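Local coordinates for protein probable 2-hydroxyhepta-2,4-diene-1,7-dioate isomerase (Thermus thermophilus, PDB 2DFU) that probably acts as a metal-dependent isomerase or hydrolase of the fumarylacetoacetate hydrolase family, perhaps isomerising 2-hydroxyhepta-2,4-diene-1,7-dioate, at residues A[153-157]-A[158-162]; A[187-191]-A[192-196]. All coordinates share one frame; numbering follows the deposited sequence.

In the fold
Interaction 1 (153-157 with 158-162) and interaction 2 (187-191 with 192-196) are both local, each made within one continuous run of chain. Their centres lie 26 Å apart and their nearest atoms about 10 Å, so they do not touch. Interaction 1 is a loop between two short helices, held by a salt bridge and waters, and it meets the second subunit. Interaction 2 is a beta hairpin at the border of a five-strand sheet, held mainly by backbone hydrogen bonds, and no other chain of the assembly reaches it. Both are partly buried. Each has three buried residues among those that touch, but interaction 2 has more exposed ones.

Interaction 1: A[153-157]-A[158-162]; sequences KKDLQ and WVRAK
A connection between two short helices is closed by a salt bridge from Arg160, in helix 159-162, to Asp155, just after helix 149-154. Arg160 NE gives a hydrogen bond to Asp155 OD2 at 2.8 Å, on the syn side of the carboxylate. A weak second bond runs from Arg160 NH2 to Asp155 OD1 at 3.3 Å. The carboxylate and guanidinium planes are only 14° apart, so the two groups meet nearly coplanar. Arg160 starts with CG between its backbone N and carbonyl carbon (chi1 58°) and then runs extended to NE, which carries the guanidinium back to Asp155.

Asp155 OD2 also accepts from two waters. One of them, 2.8 Å from Asp155 OD2, donates to Gln157 O as well and accepts from Ala161 N. It links the loop to the short second helix through Ala161. Gln157 O takes a further weak bond from Val159 N at 2.9 Å. Lys154 CE approaches Arg160 NH2 to 3.2 Å, obliquely to the guanidinium. The two positive groups lie close; Asp155, and Glu75 of the second subunit, which pairs with Arg160 NH2, probably offset part of the charge. Gln157 NE2 donates to Leu156 O at 3.1 Å, while Gln157 OE1 accepts from Trp158 N of the second subunit.

Trp158 holds the N-cap position of helix 159-162, and its ring packs edge-to-face with Phe79 of strand 78-81. Ala161 rests on Val151 and Gln152 of helix 149-154. Lys162 reaches Asp145 and Thr147 of strand 137-148.

Interaction 2: A[187-191]-A[192-196]; sequences TYVNG and TLRQE
Thr187 runs alongside Gln195 on one face of the hairpin. Thr187 OG1 donates to Gln195 OE1 at 2.9 Å. The hydroxyl sits beside the backbone N (chi1 -60°), which turns it to the amide oxygen. Gln195 OE1 also accepts from Gly115 N, so two donors hold this oxygen. The backbones pair here too, with Thr187 N giving to Gln195 O at 3.0 Å.

Thr187 O takes a nearly straight bond from Arg194 N at 2.7 Å and a weak one from Gln195 N. Thr187 is thus opposed by two residues, Arg194 and Gln195. This is a classic beta bulge, and it shifts the register by one residue. Strands 184-189 and 192-198 form this antiparallel hairpin. Its type I' turn runs from Val189 to Thr192, with positive phi at Asn190 and Gly191.

Thr192 closes the turn against Val189. Thr192 O accepts from Val189 N at 2.9 Å, and Thr192 N donates to Val189 O at 3.1 Å. Thr192 CB also lies 3.7 Å from Val189 O.

The Arg194 side chain bends at chi2 and chi3 and crosses Val189 at about a right angle. This brings one face of its guanidinium over Val189 CB, 3.6 Å from Arg194 NH1. Val189 and Arg194 also touch Tyr113 of strand 111-121. On the face of the hairpin that carries Tyr188 and Leu193, Leu193 CD1 sits over the Tyr188 ring in a CH-pi contact, 4.1 Å from the ring centroid and above the outer part of the ring.

Interaction 1: A[153-157]-A[158-162]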
loop_
_atom_site.group_PDB
_atom_site.type_symbol
_atom_site.label_atom_id
_atom_site.label_comp_id
_atom_site.label_asym_id
_atom_site.label_seq_id
_atom_site.Cartn_x
_atom_site.Cartn_y
_atom_site.Cartn_z
ATOM N N LYS A 153 -6.852 16.660 9.108
ATOM C CA LYS A 153 -6.895 18.052 8.690
ATOM C C LYS A 153 -5.521 18.719 8.701
ATOM O O LYS A 153 -5.248 19.586 7.877
ATOM C CB LYS A 153 -7.834 18.855 9.600
ATOM C CG LYS A 153 -9.303 18.466 9.539
ATOM C CD LYS A 153 -10.109 19.319 10.519
ATOM C CE LYS A 153 -11.598 18.987 10.495
ATOM N NZ LYS A 153 -11.901 17.626 11.012
ATOM N N LYS A 154 -4.655 18.312 9.626
ATOM C CA LYS A 154 -3.334 18.927 9.737
ATOM C C LYS A 154 -2.170 18.297 8.960
ATOM O O LYS A 154 -1.364 19.021 8.376
ATOM C CB LYS A 154 -2.941 19.044 11.214
ATOM C CG LYS A 154 -2.660 17.716 11.891
ATOM C CD LYS A 154 -2.019 17.916 13.258
ATOM C CE LYS A 154 -1.713 16.580 13.922
ATOM N NZ LYS A 154 -1.063 16.743 15.253
ATOM N N ASP A 155 -2.070 16.969 8.958
ATOM C CA ASP A 155 -0.977 16.273 8.266
ATOM C C ASP A 155 -0.875 16.588 6.775
ATOM O O ASP A 155 -1.788 17.158 6.180
ATOM C CB ASP A 155 -1.119 14.753 8.434
ATOM C CG ASP A 155 -1.012 14.306 9.884
ATOM O OD1 ASP A 155 -0.790 15.169 10.757
ATOM O OD2 ASP A 155 -1.149 13.089 10.152
ATOM N N LEU A 156 0.246 16.201 6.173
ATOM C CA LEU A 156 0.472 16.422 4.745
ATOM C C LEU A 156 -0.535 15.601 3.935
ATOM O O LEU A 156 -1.174 16.105 3.008
ATOM C CB LEU A 156 1.896 16.003 4.374
ATOM C CG LEU A 156 2.309 16.200 2.915
ATOM C CD1 LEU A 156 2.353 17.694 2.583
ATOM C CD2 LEU A 156 3.672 15.558 2.691
ATOM N N GLN A 157 -0.660 14.329 4.302
ATOM C CA GLN A 157 -1.581 13.399 3.656
ATOM C C GLN A 157 -2.268 12.574 4.745
ATOM O O GLN A 157 -1.838 12.578 5.903
ATOM C CB GLN A 157 -0.827 12.474 2.689
ATOM C CG GLN A 157 -0.291 13.169 1.434
ATOM C CD GLN A 157 -1.379 13.476 0.417
ATOM O OE1 GLN A 157 -1.919 12.570 -0.222
ATOM N NE2 GLN A 157 -1.712 14.757 0.270
ATOM N N TRP A 158 -3.323 11.858 4.368
ATOM C CA TRP A 158 -4.092 11.061 5.320
ATOM C C TRP A 158 -3.446 9.743 5.739
ATOM O O TRP A 158 -4.144 8.745 5.937
ATOM C CB TRP A 158 -5.487 10.772 4.752
ATOM C CG TRP A 158 -6.269 12.000 4.366
ATOM C CD1 TRP A 158 -5.939 13.307 4.623
ATOM C CD2 TRP A 158 -7.509 12.035 3.652
ATOM N NE1 TRP A 158 -6.899 14.148 4.110
ATOM C CE2 TRP A 158 -7.873 13.395 3.510
ATOM C CE3 TRP A 158 -8.350 11.050 3.117
ATOM C CZ2 TRP A 158 -9.044 13.793 2.852
ATOM C CZ3 TRP A 158 -9.515 11.448 2.461
ATOM C CH2 TRP A 158 -9.850 12.807 2.336
ATOM N N VAL A 159 -2.129 9.730 5.905
ATOM C CA VAL A 159 -1.469 8.497 6.293
ATOM C C VAL A 159 -1.849 8.019 7.696
ATOM O O VAL A 159 -2.370 6.911 7.846
ATOM C CB VAL A 159 0.057 8.604 6.172
ATOM C CG1 VAL A 159 0.699 7.281 6.552
ATOM C CG2 VAL A 159 0.427 8.959 4.741
ATOM N N ARG A 160 -1.614 8.811 8.736
ATOM C CA ARG A 160 -2.024 8.283 10.028
ATOM C C ARG A 160 -3.511 8.488 10.273
ATOM O O ARG A 160 -4.083 7.884 11.174
ATOM C CB ARG A 160 -1.184 8.844 11.186
ATOM C CG ARG A 160 -1.160 10.319 11.349
ATOM C CD ARG A 160 -0.250 10.686 12.514
ATOM N NE ARG A 160 -0.129 12.130 12.618
ATOM C CZ ARG A 160 0.298 12.778 13.694
ATOM N NH1 ARG A 160 0.657 12.113 14.785
ATOM N NH2 ARG A 160 0.352 14.101 13.677
ATOM N N ALA A 161 -4.147 9.310 9.445
ATOM C CA ALA A 161 -5.578 9.541 9.594
ATOM C C ALA A 161 -6.379 8.323 9.141
ATOM O O ALA A 161 -7.417 8.004 9.717
ATOM C CB ALA A 161 -6.005 10.757 8.779
ATOM N N LYS A 162 -5.876 7.637 8.121
ATOM C CA LYS A 162 -6.564 6.487 7.544
ATOM C C LYS A 162 -5.792 5.167 7.552
ATOM O O LYS A 162 -6.393 4.094 7.468
ATOM C CB LYS A 162 -6.928 6.799 6.088
ATOM C CG LYS A 162 -7.921 7.940 5.878
ATOM C CD LYS A 162 -9.351 7.466 6.130
ATOM C CE LYS A 162 -10.373 8.487 5.634
ATOM N NZ LYS A 162 -11.774 8.065 5.934
HETATM O O HOH W 1 -0.166 14.290 17.193
HETATM O O HOH W 2 -2.956 11.770 8.490
HETATM O O HOH W 3 0.501 11.362 8.259
#

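Interaction 2: A[187-191]-A[192-196]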
loop_
_atom_site.group_PDB
_atom_site.type_symbol
_atom_site.label_atom_id
_atom_site.label_comp_id
_atom_site.label_asym_id
_atom_site.label_seq_id
_atom_site.Cartn_x
_atom_site.Cartn_y
_atom_site.Cartn_z
ATOM N N THR A 187 -24.873 0.699 9.620
ATOM C CA THR A 187 -23.903 0.690 10.707
ATOM C C THR A 187 -24.603 0.876 12.045
ATOM O O THR A 187 -25.436 1.766 12.195
ATOM C CB THR A 187 -22.877 1.832 10.550
ATOM O OG1 THR A 187 -22.176 1.688 9.310
ATOM C CG2 THR A 187 -21.879 1.810 11.695
ATOM N N TYR A 188 -24.260 0.034 13.014
ATOM C CA TYR A 188 -24.839 0.112 14.351
ATOM C C TYR A 188 -23.722 0.284 15.375
ATOM O O TYR A 188 -22.697 -0.392 15.308
ATOM C CB TYR A 188 -25.622 -1.163 14.686
ATOM C CG TYR A 188 -26.759 -1.476 13.737
ATOM C CD1 TYR A 188 -26.527 -2.146 12.537
ATOM C CD2 TYR A 188 -28.067 -1.090 14.034
ATOM C CE1 TYR A 188 -27.566 -2.426 11.655
ATOM C CE2 TYR A 188 -29.114 -1.361 13.159
ATOM C CZ TYR A 188 -28.856 -2.029 11.973
ATOM O OH TYR A 188 -29.882 -2.290 11.100
ATOM N N VAL A 189 -23.915 1.203 16.313
ATOM C CA VAL A 189 -22.929 1.423 17.360
ATOM C C VAL A 189 -23.635 1.250 18.705
ATOM O O VAL A 189 -24.598 1.956 19.013
ATOM C CB VAL A 189 -22.297 2.825 17.259
ATOM C CG1 VAL A 189 -21.353 3.050 18.424
ATOM C CG2 VAL A 189 -21.535 2.958 15.938
ATOM N N ASN A 190 -23.160 0.288 19.485
ATOM C CA ASN A 190 -23.746 -0.012 20.781
ATOM C C ASN A 190 -25.250 -0.284 20.651
ATOM O O ASN A 190 -26.063 0.190 21.444
ATOM C CB ASN A 190 -23.461 1.132 21.760
ATOM C CG ASN A 190 -21.965 1.363 21.955
ATOM O OD1 ASN A 190 -21.181 0.409 22.006
ATOM N ND2 ASN A 190 -21.563 2.627 22.069
ATOM N N GLY A 191 -25.601 -1.056 19.627
ATOM C CA GLY A 191 -26.986 -1.422 19.391
ATOM C C GLY A 191 -27.874 -0.407 18.696
ATOM O O GLY A 191 -29.044 -0.695 18.443
ATOM N N THR A 192 -27.336 0.761 18.365
ATOM C CA THR A 192 -28.135 1.800 17.717
ATOM C C THR A 192 -27.713 2.121 16.278
ATOM O O THR A 192 -26.530 2.328 15.995
ATOM C CB THR A 192 -28.083 3.109 18.534
ATOM O OG1 THR A 192 -28.481 2.845 19.885
ATOM C CG2 THR A 192 -29.007 4.143 17.936
ATOM N N LEU A 193 -28.697 2.183 15.382
ATOM C CA LEU A 193 -28.453 2.483 13.977
ATOM C C LEU A 193 -27.867 3.884 13.824
ATOM O O LEU A 193 -28.426 4.856 14.331
ATOM C CB LEU A 193 -29.763 2.383 13.191
ATOM C CG LEU A 193 -29.724 2.720 11.698
ATOM C CD1 LEU A 193 -28.914 1.678 10.957
ATOM C CD2 LEU A 193 -31.147 2.766 11.149
ATOM N N ARG A 194 -26.743 3.993 13.123
ATOM C CA ARG A 194 -26.104 5.290 12.938
ATOM C C ARG A 194 -25.993 5.670 11.469
ATOM O O ARG A 194 -26.004 6.851 11.123
ATOM C CB ARG A 194 -24.713 5.278 13.584
ATOM C CG ARG A 194 -24.714 4.808 15.040
ATOM C CD ARG A 194 -25.577 5.707 15.919
ATOM N NE ARG A 194 -24.781 6.465 16.881
ATOM C CZ ARG A 194 -24.498 6.064 18.120
ATOM N NH1 ARG A 194 -24.951 4.901 18.577
ATOM N NH2 ARG A 194 -23.746 6.827 18.901
ATOM N N GLN A 195 -25.889 4.665 10.606
ATOM C CA GLN A 195 -25.767 4.898 9.173
ATOM C C GLN A 195 -26.664 3.956 8.377
ATOM O O GLN A 195 -26.838 2.790 8.737
ATOM C CB GLN A 195 -24.327 4.676 8.704
ATOM C CG GLN A 195 -23.268 5.571 9.310
ATOM C CD GLN A 195 -21.915 5.382 8.623
ATOM O OE1 GLN A 195 -21.249 4.363 8.799
ATOM N NE2 GLN A 195 -21.522 6.360 7.817
ATOM N N GLU A 196 -27.219 4.470 7.285
ATOM C CA GLU A 196 -28.072 3.677 6.409
ATOM C C GLU A 196 -28.010 4.255 5.005
ATOM O O GLU A 196 -28.434 5.383 4.770
ATOM C CB GLU A 196 -29.526 3.681 6.896
ATOM C CG GLU A 196 -30.433 2.756 6.082
ATOM C CD GLU A 196 -31.843 2.654 6.640
ATOM O OE1 GLU A 196 -32.576 3.667 6.598
ATOM O OE2 GLU A 196 -32.215 1.561 7.124
#